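Glycoside hydrolase YxiA (Bacillus licheniformis, PDB 3LV4) probably hydrolyses O-glycosidic bonds in arabinan, as a calcium-binding glycoside hydrolase of family 43 similar to endo-1,5-alpha-L-arabinosidases. Local coordinates at residues R321-L326 / P333-H338; E343-V348 / V412-W417. One frame throughout, in Å; residues are numbered along the deposited sequence.

Contact 1 of 2, residues R321-L326 / P333-H338; sequences RVHQLL and PVVAPH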
loop_
_atom_site.group_PDB
_atom_site.type_symbol
_atom_site.label_atom_id
_atom_site.label_comp_id
_atom_site.label_asym_id
_atom_site.label_seq_id
_atom_site.Cartn_x
_atom_site.Cartn_y
_atom_site.Cartn_z
ATOM N N ARG A 321 3.316 9.646 -3.224
ATOM C CA ARG A 321 3.139 9.439 -4.655
ATOM C C ARG A 321 1.803 8.760 -4.897
ATOM O O ARG A 321 1.301 8.018 -4.047
ATOM C CB ARG A 321 4.284 8.599 -5.249
ATOM C CG ARG A 321 5.615 9.349 -5.410
ATOM C CD ARG A 321 5.488 10.494 -6.427
ATOM N NE ARG A 321 6.756 11.176 -6.711
ATOM C CZ ARG A 321 7.267 12.159 -5.968
ATOM N NH1 ARG A 321 6.638 12.574 -4.868
ATOM N NH2 ARG A 321 8.415 12.723 -6.314
ATOM N N VAL A 322 1.227 9.034 -6.058
ATOM C CA VAL A 322 -0.030 8.435 -6.470
ATOM C C VAL A 322 0.160 7.836 -7.851
ATOM O O VAL A 322 0.569 8.546 -8.770
ATOM C CB VAL A 322 -1.155 9.497 -6.540
ATOM C CG1 VAL A 322 -2.478 8.864 -6.985
ATOM C CG2 VAL A 322 -1.319 10.181 -5.185
ATOM N N HIS A 323 -0.117 6.536 -7.996
ATOM C CA HIS A 323 -0.107 5.883 -9.314
ATOM C C HIS A 323 -1.452 5.251 -9.605
ATOM O O HIS A 323 -2.044 4.608 -8.738
ATOM C CB HIS A 323 0.970 4.787 -9.409
ATOM C CG HIS A 323 2.375 5.312 -9.458
ATOM N ND1 HIS A 323 3.312 4.844 -10.355
ATOM C CD2 HIS A 323 2.995 6.263 -8.718
ATOM C CE1 HIS A 323 4.457 5.481 -10.159
ATOM N NE2 HIS A 323 4.292 6.343 -9.175
ATOM N N GLN A 324 -1.924 5.414 -10.837
ATOM C CA GLN A 324 -3.140 4.750 -11.260
ATOM C C GLN A 324 -2.961 3.234 -11.225
ATOM O O GLN A 324 -1.899 2.718 -11.580
ATOM C CB GLN A 324 -3.537 5.219 -12.663
ATOM C CG GLN A 324 -4.868 4.697 -13.113
ATOM C CD GLN A 324 -5.462 5.488 -14.267
ATOM O OE1 GLN A 324 -4.825 6.386 -14.848
ATOM N NE2 GLN A 324 -6.684 5.157 -14.609
ATOM N N LEU A 325 -3.997 2.530 -10.773
ATOM C CA LEU A 325 -4.035 1.070 -10.822
ATOM C C LEU A 325 -4.896 0.615 -11.985
ATOM O O LEU A 325 -6.025 1.087 -12.156
ATOM C CB LEU A 325 -4.613 0.498 -9.520
ATOM C CG LEU A 325 -3.751 0.572 -8.257
ATOM C CD1 LEU A 325 -4.606 0.341 -7.002
ATOM C CD2 LEU A 325 -2.604 -0.433 -8.329
ATOM N N LEU A 326 -4.364 -0.314 -12.775
ATOM C CA LEU A 326 -5.083 -0.872 -13.911
ATOM C C LEU A 326 -5.418 -2.316 -13.568
ATOM O O LEU A 326 -4.888 -2.860 -12.603
ATOM C CB LEU A 326 -4.217 -0.791 -15.174
ATOM C CG LEU A 326 -3.564 0.584 -15.385
ATOM C CD1 LEU A 326 -2.569 0.579 -16.539
ATOM C CD2 LEU A 326 -4.627 1.667 -15.591
ATOM N N PRO A 333 -4.484 -6.424 -10.108
ATOM C CA PRO A 333 -4.202 -5.017 -10.408
ATOM C C PRO A 333 -2.734 -4.819 -10.757
ATOM O O PRO A 333 -1.874 -5.453 -10.147
ATOM C CB PRO A 333 -4.537 -4.302 -9.090
ATOM C CG PRO A 333 -4.301 -5.343 -8.028
ATOM C CD PRO A 333 -4.606 -6.684 -8.663
ATOM N N VAL A 334 -2.459 -3.966 -11.740
ATOM C CA VAL A 334 -1.087 -3.629 -12.107
ATOM C C VAL A 334 -0.886 -2.127 -11.905
ATOM O O VAL A 334 -1.806 -1.333 -12.122
ATOM C CB VAL A 334 -0.743 -4.048 -13.562
ATOM C CG1 VAL A 334 -0.973 -5.553 -13.760
ATOM C CG2 VAL A 334 -1.560 -3.244 -14.573
ATOM N N VAL A 335 0.303 -1.742 -11.451
ATOM C CA VAL A 335 0.594 -0.334 -11.197
ATOM C C VAL A 335 1.134 0.335 -12.465
ATOM O O VAL A 335 2.096 -0.148 -13.067
ATOM C CB VAL A 335 1.622 -0.188 -10.048
ATOM C CG1 VAL A 335 1.821 1.283 -9.659
ATOM C CG2 VAL A 335 1.173 -1.002 -8.847
ATOM N N ALA A 336 0.517 1.442 -12.874
ATOM C CA ALA A 336 1.060 2.239 -13.972
ATOM C C ALA A 336 2.470 2.685 -13.585
ATOM O O ALA A 336 2.704 3.050 -12.440
ATOM C CB ALA A 336 0.173 3.448 -14.233
ATOM N N PRO A 337 3.425 2.629 -14.527
ATOM C CA PRO A 337 4.818 2.914 -14.141
ATOM C C PRO A 337 5.090 4.357 -13.685
ATOM O O PRO A 337 6.002 4.570 -12.892
ATOM C CB PRO A 337 5.611 2.602 -15.420
ATOM C CG PRO A 337 4.730 1.620 -16.182
ATOM C CD PRO A 337 3.320 2.096 -15.900
ATOM N N HIS A 338 4.322 5.326 -14.176
ATOM C CA HIS A 338 4.529 6.726 -13.793
ATOM C C HIS A 338 3.418 7.284 -12.910
ATOM O O HIS A 338 2.282 6.814 -12.964
ATOM C CB HIS A 338 4.692 7.605 -15.029
ATOM C CG HIS A 338 5.841 7.202 -15.888
ATOM N ND1 HIS A 338 7.151 7.301 -15.464
ATOM C CD2 HIS A 338 5.887 6.663 -17.128
ATOM C CE1 HIS A 338 7.952 6.858 -16.416
ATOM N NE2 HIS A 338 7.211 6.464 -17.435
HETATM O O HOH W 1 -0.591 6.915 -12.786
#
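H323 lays its imidazole against the chain at A336-H338, with the carbonyl carbon of H338 over one ring face, toward the rim. Its CG stands anti to the carbonyl carbon (chi1 -71°), which brings ND1 to the carbonyl oxygen of A336 at 2.8 Å. That bond is nearly straight, in the ring plane and in the carbonyl plane. Beside it, V335 CG1 packs on H323 CB at 3.6 Å. The backbones pair strands 319-327 and 333-335 as an antiparallel hairpin, the last two strands of a four-stranded blade of the family 43 β-propeller: A336 N donates to Q324 O, and L326 and V334 exchange two N-H...O bonds, each 2.8 Å N to O. L325 and V335 point the same way, CD2 of L325 touching CG2 of V335 at 3.9 Å; on the other sheet face, L326 CB meets V334 CG2. One water bridges the segments, accepting from Q324 N and donating to H338 O. H323 NE2 bonds the Y286 hydroxyl, so both ring nitrogens are engaged and the ring's rotation is fixed. Since ND1 donates to a carbonyl, it carries a proton, and this buried histidine ties the backbone at A336 to strand 319-327.

Contact 2 of 2, residues E343-V348 / V412-W417; sequences EKLEKV and VFLRQW
E343 starts the approach with its CG in the crowded position between backbone N and carbonyl carbon (chi1 78°), and a bend at chi2 turns the carboxylate to Q416. The side chain crosses that of L414 at about a right angle, CG lying 3.8 Å from CD2, while CB rests on the carbonyl oxygen of R415. Q416 NE2 gives E343 OE2 a weak bond of 3.3 Å with the amide and carboxylate planes 64° apart; stronger partners lie elsewhere, A341 N for E343 OE1 and H338 N for Q416 OE1. K344 takes part through its backbone: its oxygen touches L414 CD1, and a water within bonding distance of K344 O also sits within bonding distance of R415 O. L345 then drops its CD2 onto V412 CG1 at 3.6 Å, the two side chains crossing at about a right angle, with L414 CD1 alongside. A second water links E346 N to F413 O. E346, extended beyond CG, forms a salt bridge from OE1 to R415 NH1 at 2.8 Å, but NH1 comes from above the carboxylate plane, and the two planes stand 85° apart. A further water bridges OE1 to R415 N, and D352 holds R415 NH2, so the two terminal nitrogens each have an acidic partner, which probably stabilises the charge. V348 ends the segment by passing R415 and setting CG2 against F413 CD2 at 4.1 Å. This is an irregular chain laid across a strand through side chains and bridging waters instead of ladder bonds, within the lipocalin-like C-terminal region, whose antiparallel strand 407-418 it crosses.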
loop_
_atom_site.group_PDB
_atom_site.type_symbol
_atom_site.label_atom_id
_atom_site.label_comp_id
_atom_site.label_asym_id
_atom_site.label_seq_id
_atom_site.Cartn_x
_atom_site.Cartn_y
_atom_site.Cartn_z
ATOM N N GLU A 343 -4.165 11.056 -16.651
ATOM C CA GLU A 343 -4.305 10.195 -17.825
ATOM C C GLU A 343 -5.414 9.169 -17.631
ATOM O O GLU A 343 -5.776 8.827 -16.506
ATOM C CB GLU A 343 -2.979 9.481 -18.139
ATOM C CG GLU A 343 -2.672 8.271 -17.250
ATOM C CD GLU A 343 -2.129 8.641 -15.879
ATOM O OE1 GLU A 343 -1.819 9.830 -15.645
ATOM O OE2 GLU A 343 -2.012 7.730 -15.030
ATOM N N LYS A 344 -5.960 8.678 -18.734
ATOM C CA LYS A 344 -6.978 7.642 -18.653
ATOM C C LYS A 344 -6.724 6.568 -19.694
ATOM O O LYS A 344 -6.007 6.795 -20.669
ATOM C CB LYS A 344 -8.376 8.235 -18.836
ATOM C CG LYS A 344 -8.619 8.828 -20.201
ATOM C CD LYS A 344 -9.993 9.477 -20.254
ATOM C CE LYS A 344 -10.292 10.029 -21.636
ATOM N NZ LYS A 344 -11.653 10.648 -21.709
ATOM N N LEU A 345 -7.305 5.394 -19.465
ATOM C CA LEU A 345 -7.190 4.287 -20.401
ATOM C C LEU A 345 -7.818 4.663 -21.730
ATOM O O LEU A 345 -8.842 5.346 -21.772
ATOM C CB LEU A 345 -7.855 3.032 -19.836
ATOM C CG LEU A 345 -7.034 2.304 -18.770
ATOM C CD1 LEU A 345 -7.878 1.260 -18.067
ATOM C CD2 LEU A 345 -5.803 1.674 -19.403
ATOM N N GLU A 346 -7.187 4.211 -22.807
ATOM C CA GLU A 346 -7.632 4.484 -24.164
ATOM C C GLU A 346 -7.456 3.244 -25.025
ATOM O O GLU A 346 -6.771 2.292 -24.640
ATOM C CB GLU A 346 -6.784 5.592 -24.779
ATOM C CG GLU A 346 -6.688 6.873 -23.981
ATOM C CD GLU A 346 -5.577 7.769 -24.506
ATOM O OE1 GLU A 346 -4.405 7.328 -24.509
ATOM O OE2 GLU A 346 -5.873 8.904 -24.925
ATOM N N LYS A 347 -8.053 3.266 -26.210
ATOM C CA LYS A 347 -7.820 2.207 -27.179
ATOM C C LYS A 347 -6.452 2.438 -27.807
ATOM O O LYS A 347 -6.170 3.522 -28.302
ATOM C CB LYS A 347 -8.910 2.202 -28.258
ATOM C CG LYS A 347 -8.779 1.062 -29.274
ATOM C CD LYS A 347 -10.056 0.879 -30.111
ATOM C CE LYS A 347 -10.353 2.105 -30.959
ATOM N NZ LYS A 347 -11.480 1.888 -31.922
ATOM N N VAL A 348 -5.596 1.426 -27.778
ATOM C CA VAL A 348 -4.322 1.513 -28.476
ATOM C C VAL A 348 -4.299 0.541 -29.644
ATOM O O VAL A 348 -4.934 -0.509 -29.608
ATOM C CB VAL A 348 -3.132 1.230 -27.541
ATOM C CG1 VAL A 348 -3.185 2.138 -26.338
ATOM C CG2 VAL A 348 -3.122 -0.231 -27.120
ATOM N N VAL A 412 -1.453 -4.216 -18.973
ATOM C CA VAL A 412 -2.237 -3.162 -19.596
ATOM C C VAL A 412 -1.314 -2.067 -20.130
ATOM O O VAL A 412 -0.320 -1.720 -19.474
ATOM C CB VAL A 412 -3.241 -2.554 -18.578
ATOM C CG1 VAL A 412 -4.139 -1.533 -19.261
ATOM C CG2 VAL A 412 -4.101 -3.655 -17.950
ATOM N N PHE A 413 -1.626 -1.554 -21.325
ATOM C CA PHE A 413 -0.942 -0.395 -21.916
ATOM C C PHE A 413 -1.612 0.907 -21.465
ATOM O O PHE A 413 -2.840 0.980 -21.359
ATOM C CB PHE A 413 -1.039 -0.425 -23.452
ATOM C CG PHE A 413 -0.131 -1.422 -24.140
ATOM C CD1 PHE A 413 1.237 -1.208 -24.217
ATOM C CD2 PHE A 413 -0.667 -2.534 -24.785
ATOM C CE1 PHE A 413 2.066 -2.108 -24.887
ATOM C CE2 PHE A 413 0.151 -3.439 -25.458
ATOM C CZ PHE A 413 1.517 -3.227 -25.512
ATOM N N LEU A 414 -0.817 1.949 -21.244
ATOM C CA LEU A 414 -1.355 3.238 -20.821
ATOM C C LEU A 414 -0.429 4.365 -21.251
ATOM O O LEU A 414 0.769 4.328 -20.964
ATOM C CB LEU A 414 -1.504 3.268 -19.299
ATOM C CG LEU A 414 -2.087 4.553 -18.704
ATOM C CD1 LEU A 414 -3.549 4.761 -19.181
ATOM C CD2 LEU A 414 -1.988 4.552 -17.174
ATOM N N ARG A 415 -0.968 5.369 -21.939
ATOM C CA ARG A 415 -0.179 6.563 -22.231
ATOM C C ARG A 415 -0.063 7.414 -20.974
ATOM O O ARG A 415 -1.057 7.689 -20.308
ATOM C CB ARG A 415 -0.815 7.392 -23.348
ATOM C CG ARG A 415 -0.829 6.722 -24.697
ATOM C CD ARG A 415 -1.360 7.691 -25.757
ATOM N NE ARG A 415 -1.418 7.091 -27.088
ATOM C CZ ARG A 415 -2.373 6.256 -27.493
ATOM N NH1 ARG A 415 -3.345 5.902 -26.660
ATOM N NH2 ARG A 415 -2.350 5.762 -28.726
ATOM N N GLN A 416 1.155 7.845 -20.667
ATOM C CA GLN A 416 1.422 8.561 -19.435
ATOM C C GLN A 416 2.343 9.742 -19.656
ATOM O O GLN A 416 3.008 9.840 -20.685
ATOM C CB GLN A 416 2.095 7.632 -18.432
ATOM C CG GLN A 416 1.218 6.521 -17.930
ATOM C CD GLN A 416 1.668 6.062 -16.565
ATOM O OE1 GLN A 416 2.618 5.293 -16.436
ATOM N NE2 GLN A 416 1.004 6.556 -15.532
ATOM N N TRP A 417 2.381 10.624 -18.665
ATOM C CA TRP A 417 3.358 11.691 -18.604
ATOM C C TRP A 417 4.626 11.199 -17.904
ATOM O O TRP A 417 4.569 10.668 -16.795
ATOM C CB TRP A 417 2.763 12.860 -17.820
ATOM C CG TRP A 417 3.674 14.020 -17.631
ATOM C CD1 TRP A 417 4.322 14.384 -16.482
ATOM C CD2 TRP A 417 4.031 14.992 -18.618
ATOM N NE1 TRP A 417 5.063 15.525 -16.697
ATOM C CE2 TRP A 417 4.901 15.916 -18.000
ATOM C CE3 TRP A 417 3.703 15.169 -19.965
ATOM C CZ2 TRP A 417 5.440 16.999 -18.681
ATOM C CZ3 TRP A 417 4.241 16.241 -20.637
ATOM C CH2 TRP A 417 5.101 17.143 -19.997
HETATM O O HOH W 2 1.051 9.936 -16.053
HETATM O O HOH W 3 -3.691 5.455 -22.794
HETATM O O HOH W 4 -3.741 7.830 -21.520
HETATM O O HOH W 5 -4.579 2.838 -22.665
#

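The two contacts come in series along the chain, contact 1 closing at H338 before contact 2 opens at E343, and their centres lie 11 Å apart. Contact 1 joins the last two strands of the four-stranded blade 285-296, 303-310, 319-327 and 333-335 of the family 43 β-propeller; contact 2 belongs to the C-terminal lipocalin-like region. They touch directly: besides the probable H338 to Q416 tie, A336 and P337 pack on the same glutamine amide. L326 also meets V412 and L414, so strand 407-418 lies against the edge hairpin. Together the contacts form part of the interface between the two regions, close to the chain's passage from one to the other.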